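Side-chain contacts in McyG protein (Microcystis aeruginosa PCC 7806, PDB 4R0M), which probably activates phenylpropanoid-type starter acids or phenylalanine as acyl-adenylates in microcystin synthesis and passes them to its peptidyl carrier domain: residues A[34-39]-A[44-49]; A[464-469]-A[526-531]. One frame throughout, in Å; residues are numbered along the deposited sequence.

In the fold
The two contacts lie in series along the chain, the first closing before the second opens. Contact 1 comes early: four residues separate 34-39 from 44-49, and their pairing closes a beta hairpin at one margin of the nine-stranded mixed sheet of the AMP-binding region. Contact 2 closes a far longer excursion of 56 residues, containing strands and a helix; it ties the 464-469 part of the chain, at strand 468-474, to the loop ahead of helix 536-545. That loop touches the bound phenylalanyl-adenylate through I531. Neither contact nests in or crosses the other, and the centres of contacts 1 and 2 are about 30 Å apart.

Contact 1 of 2, residues A[34-39]-A[44-49]; sequences ITYIRN and YFQSYQ
Strands 33-37 and 43-47 pair here as an antiparallel beta hairpin at the margin of the large mixed sheet of the AMP-binding region. I34 and Q46, like Y36 and Y44, are hydrogen-bonded pairs, with T35 and F45 the non-hydrogen-bonded pair between them. Four backbone bonds hold the strands, among them I34 N to Q46 O at 2.7 Å and the nearly straight Y36 N to Y44 O (N-H...O 170°). Strand 43-47 is outermost within the chain; strand 33-37, on its side away from the hairpin partner, bonds to strand 243-246.

I34, Y36, Y44 and Q46 share one face, where helix 80-93 packs on I34 and Y36 through I84. The Y36 and Y44 side chains lie side by side and point the same way, CD2 of Y36 3.8 Å from CD2 of Y44. One face of the R38 guanidinium is met toward its rim by CB of Y44, while NE of R38 is bonded to T42 OG1. On the other face of the sheet, OG1 of T35 meets the F45 ring at its edge, in the ring plane, 3.6 Å from CD1.

S47, which ends strand 43-47, is the N-cap of helix 48-64, and the Y48 ring reaches back to CG1 of I34.

Q46 has CG anti to the backbone N (chi1 -173°) and stays extended, which carries its amide to the end of the Y36 ring. While NE2 is bonded to D54, Y36 OH donates to Q46 OE1 at 2.8 Å, with the ring and amide planes 62° apart.

Contact 2 of 2, residues A[464-469]-A[526-531]; sequences VSYTAA and VPKTSI
The two backbones approach each other without beta pairing: S465 and Y466 lie on the chain leading into the strand around 468-474, V526 to K528 belong to an irregular loop, and the nearest CA atoms, those of Y466 and V526, are 6.6 Å apart. At S465 the chain takes a positive phi (87°), and its carbonyl faces the end of K528. The contact is made by side chains, the Y466 ring against the K528 chain, with one lysine-to-carbonyl bond. It lies by the small three-stranded sheet of 468-474, 479-486 and 517-520, consistent with the C-terminal subdomain of ANL adenylation enzymes.

K528 crosses Y466 at about a right angle. Its methylene CE passes 3.9 Å from CD1 of the Y466 ring, obliquely to the ring plane. A bend at the last torsion (chi4 -79°) then turns the ammonium group to the S465 carbonyl, and NZ donates a weak hydrogen bond to S465 O at 3.0 Å. Its stronger carbonyl partner is G532 O, in its own loop. Any cation-pi term is slight at best, since NZ lies 5.2 Å from the centroid of the Y466 ring.

V526 supplies the apolar part. It too crosses the tyrosine at about a right angle, with CG2 4.1 Å from CD1 of Y466. OH of Y466 is bonded to NH1 of R523.

I531, farther along the loop, touches the bound phenylalanyl-adenylate, whereas the K528 side chain is about 11 Å from it. Around the contact, helix 275-282 meets S465 through F276, helix 449-457 packs against T467, helix 536-545 lies against both A468 and P527 through L539, and A468 bonds through its backbone to T485 of strand 479-486.

Contact 1 of 2, residues A[34-39]-A[44-49]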
# COMPACT_ATOMS: atom_id res chain seq x y z
N ILE A 34 8.38 17.05 -10.23
CA ILE A 34 7.18 16.65 -9.50
C ILE A 34 6.07 17.68 -9.64
O ILE A 34 6.27 18.88 -9.40
CB ILE A 34 7.48 16.40 -8.00
CG1 ILE A 34 8.67 15.44 -7.86
CG2 ILE A 34 6.25 15.84 -7.30
CD1 ILE A 34 9.28 15.41 -6.48
N THR A 35 4.90 17.21 -10.07
CA THR A 35 3.68 18.00 -10.08
C THR A 35 2.82 17.59 -8.88
O THR A 35 2.39 16.44 -8.79
CB THR A 35 2.89 17.80 -11.38
OG1 THR A 35 3.72 18.11 -12.50
CG2 THR A 35 1.65 18.69 -11.41
N TYR A 36 2.61 18.53 -7.96
CA TYR A 36 1.75 18.30 -6.80
C TYR A 36 0.35 18.81 -7.08
O TYR A 36 0.16 20.00 -7.37
CB TYR A 36 2.30 19.01 -5.57
CG TYR A 36 3.71 18.65 -5.17
CD1 TYR A 36 3.98 17.52 -4.42
CD2 TYR A 36 4.78 19.48 -5.53
CE1 TYR A 36 5.28 17.20 -4.04
CE2 TYR A 36 6.08 19.17 -5.16
CZ TYR A 36 6.33 18.02 -4.42
OH TYR A 36 7.62 17.72 -4.05
N ILE A 37 -0.63 17.92 -6.99
CA ILE A 37 -2.03 18.33 -7.02
C ILE A 37 -2.46 18.64 -5.59
O ILE A 37 -2.28 17.83 -4.69
CB ILE A 37 -2.96 17.25 -7.63
CG1 ILE A 37 -2.40 16.72 -8.97
CG2 ILE A 37 -4.39 17.76 -7.78
CD1 ILE A 37 -2.30 17.74 -10.08
N ARG A 38 -3.01 19.84 -5.38
CA ARG A 38 -3.51 20.22 -4.07
C ARG A 38 -4.96 19.77 -3.89
O ARG A 38 -5.59 19.32 -4.84
CB ARG A 38 -3.37 21.74 -3.86
CG ARG A 38 -1.96 22.16 -3.48
CD ARG A 38 -1.78 23.67 -3.47
NE ARG A 38 -1.72 24.22 -4.83
CZ ARG A 38 -0.87 25.16 -5.22
NH1 ARG A 38 0.02 25.67 -4.38
NH2 ARG A 38 -0.90 25.60 -6.47
N ASN A 39 -5.47 19.89 -2.66
CA ASN A 39 -6.85 19.51 -2.35
C ASN A 39 -7.91 20.26 -3.16
O ASN A 39 -8.94 19.70 -3.51
CB ASN A 39 -7.13 19.64 -0.85
CG ASN A 39 -6.61 18.46 -0.05
OD1 ASN A 39 -7.16 17.36 -0.11
ND2 ASN A 39 -5.55 18.69 0.72
N TYR A 44 1.06 22.56 -8.70
CA TYR A 44 2.33 23.18 -8.37
C TYR A 44 3.47 22.30 -8.89
O TYR A 44 3.61 21.15 -8.48
CB TYR A 44 2.44 23.41 -6.86
CG TYR A 44 3.79 23.88 -6.37
CD1 TYR A 44 4.42 25.00 -6.93
CD2 TYR A 44 4.44 23.22 -5.32
CE1 TYR A 44 5.66 25.43 -6.48
CE2 TYR A 44 5.68 23.64 -4.86
CZ TYR A 44 6.28 24.75 -5.44
OH TYR A 44 7.51 25.17 -4.98
N PHE A 45 4.25 22.84 -9.82
CA PHE A 45 5.36 22.11 -10.42
C PHE A 45 6.67 22.42 -9.71
O PHE A 45 7.00 23.57 -9.46
CB PHE A 45 5.47 22.38 -11.92
CG PHE A 45 6.63 21.69 -12.60
CD1 PHE A 45 6.61 20.31 -12.81
CD2 PHE A 45 7.73 22.42 -13.03
CE1 PHE A 45 7.68 19.68 -13.43
CE2 PHE A 45 8.80 21.79 -13.66
CZ PHE A 45 8.77 20.42 -13.85
N GLN A 46 7.41 21.36 -9.38
CA GLN A 46 8.73 21.46 -8.80
C GLN A 46 9.66 20.56 -9.61
O GLN A 46 9.58 19.34 -9.52
CB GLN A 46 8.71 21.03 -7.33
CG GLN A 46 10.02 21.25 -6.58
CD GLN A 46 9.97 20.76 -5.14
OE1 GLN A 46 9.42 19.70 -4.84
NE2 GLN A 46 10.57 21.54 -4.23
N SER A 47 10.53 21.18 -10.41
CA SER A 47 11.51 20.44 -11.21
C SER A 47 12.48 19.70 -10.30
O SER A 47 12.65 20.07 -9.14
CB SER A 47 12.27 21.38 -12.15
OG SER A 47 13.23 22.16 -11.45
N TYR A 48 13.12 18.66 -10.83
CA TYR A 48 14.08 17.88 -10.06
C TYR A 48 15.24 18.72 -9.52
O TYR A 48 15.78 18.42 -8.45
CB TYR A 48 14.60 16.69 -10.87
CG TYR A 48 13.57 15.59 -11.05
CD1 TYR A 48 12.93 15.02 -9.95
CD2 TYR A 48 13.25 15.13 -12.32
CE1 TYR A 48 11.99 14.01 -10.11
CE2 TYR A 48 12.31 14.12 -12.50
CZ TYR A 48 11.68 13.57 -11.39
OH TYR A 48 10.75 12.57 -11.55
N GLN A 49 15.59 19.77 -10.26
CA GLN A 49 16.58 20.75 -9.83
C GLN A 49 16.09 21.53 -8.60
O GLN A 49 16.84 21.73 -7.64
CB GLN A 49 16.92 21.71 -10.98
CG GLN A 49 17.99 22.76 -10.66
CD GLN A 49 19.34 22.14 -10.33
OE1 GLN A 49 19.78 22.16 -9.18
NE2 GLN A 49 20.00 21.58 -11.34

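Contact 2 of 2, residues A[464-469]-A[526-531]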
# COMPACT_ATOMS: atom_id res chain seq x y z
N VAL A 464 -18.53 0.07 -0.67
CA VAL A 464 -17.33 -0.56 -1.19
C VAL A 464 -16.06 -0.12 -0.48
O VAL A 464 -15.84 1.04 -0.26
CB VAL A 464 -17.24 -0.34 -2.70
CG1 VAL A 464 -15.89 -0.72 -3.27
CG2 VAL A 464 -18.31 -1.12 -3.42
N SER A 465 -15.21 -1.09 -0.21
CA SER A 465 -13.93 -0.94 0.45
C SER A 465 -13.92 -0.98 1.98
O SER A 465 -12.92 -0.75 2.58
CB SER A 465 -13.25 0.33 0.01
OG SER A 465 -13.82 1.45 0.60
N TYR A 466 -15.05 -1.30 2.58
CA TYR A 466 -15.17 -1.46 4.01
C TYR A 466 -15.60 -2.84 4.45
O TYR A 466 -16.13 -2.99 5.51
CB TYR A 466 -16.15 -0.46 4.57
CG TYR A 466 -15.78 0.96 4.36
CD1 TYR A 466 -14.97 1.60 5.22
CD2 TYR A 466 -16.27 1.65 3.30
CE1 TYR A 466 -14.62 2.89 5.03
CE2 TYR A 466 -15.94 2.95 3.11
CZ TYR A 466 -15.11 3.56 3.99
OH TYR A 466 -14.78 4.85 3.82
N THR A 467 -15.43 -3.83 3.59
CA THR A 467 -15.99 -5.13 3.81
C THR A 467 -14.92 -6.15 4.10
O THR A 467 -13.86 -6.04 3.61
CB THR A 467 -16.81 -5.56 2.61
OG1 THR A 467 -17.81 -4.59 2.38
CG2 THR A 467 -17.47 -6.82 2.88
N ALA A 468 -15.20 -7.10 4.97
CA ALA A 468 -14.25 -8.16 5.32
C ALA A 468 -14.95 -9.49 5.58
O ALA A 468 -16.06 -9.52 6.11
CB ALA A 468 -13.42 -7.76 6.53
N ALA A 469 -14.29 -10.57 5.19
CA ALA A 469 -14.78 -11.92 5.46
C ALA A 469 -13.67 -12.76 6.07
O ALA A 469 -12.58 -12.89 5.50
CB ALA A 469 -15.30 -12.55 4.18
N VAL A 526 -13.47 0.88 10.88
CA VAL A 526 -12.94 -0.22 10.07
C VAL A 526 -11.43 -0.03 9.90
O VAL A 526 -11.00 0.92 9.26
CB VAL A 526 -13.63 -0.30 8.68
CG1 VAL A 526 -13.09 -1.48 7.88
CG2 VAL A 526 -15.14 -0.42 8.84
N PRO A 527 -10.63 -0.93 10.50
CA PRO A 527 -9.18 -0.78 10.47
C PRO A 527 -8.59 -1.00 9.08
O PRO A 527 -8.86 -2.01 8.43
CB PRO A 527 -8.68 -1.85 11.46
CG PRO A 527 -9.75 -2.88 11.47
CD PRO A 527 -11.05 -2.16 11.21
N LYS A 528 -7.80 -0.03 8.63
CA LYS A 528 -7.22 -0.03 7.30
C LYS A 528 -5.76 0.41 7.35
O LYS A 528 -5.40 1.30 8.12
CB LYS A 528 -7.99 0.94 6.39
CG LYS A 528 -9.31 0.42 5.86
CD LYS A 528 -10.18 1.59 5.40
CE LYS A 528 -11.18 1.18 4.34
NZ LYS A 528 -10.55 1.07 2.99
N THR A 529 -4.93 -0.22 6.53
CA THR A 529 -3.57 0.27 6.29
C THR A 529 -3.67 1.59 5.54
O THR A 529 -4.74 1.93 5.04
CB THR A 529 -2.73 -0.73 5.45
OG1 THR A 529 -3.38 -0.96 4.20
CG2 THR A 529 -2.55 -2.05 6.19
N SER A 530 -2.57 2.33 5.48
CA SER A 530 -2.55 3.63 4.80
C SER A 530 -3.15 3.58 3.40
O SER A 530 -3.82 4.52 2.98
CB SER A 530 -1.12 4.17 4.73
OG SER A 530 -0.27 3.27 4.03
N ILE A 531 -2.94 2.47 2.71
CA ILE A 531 -3.41 2.32 1.33
C ILE A 531 -4.86 1.84 1.18
O ILE A 531 -5.35 1.68 0.05
CB ILE A 531 -2.45 1.44 0.48
CG1 ILE A 531 -2.31 0.02 1.05
CG2 ILE A 531 -1.11 2.14 0.32
CD1 ILE A 531 -1.69 -0.96 0.07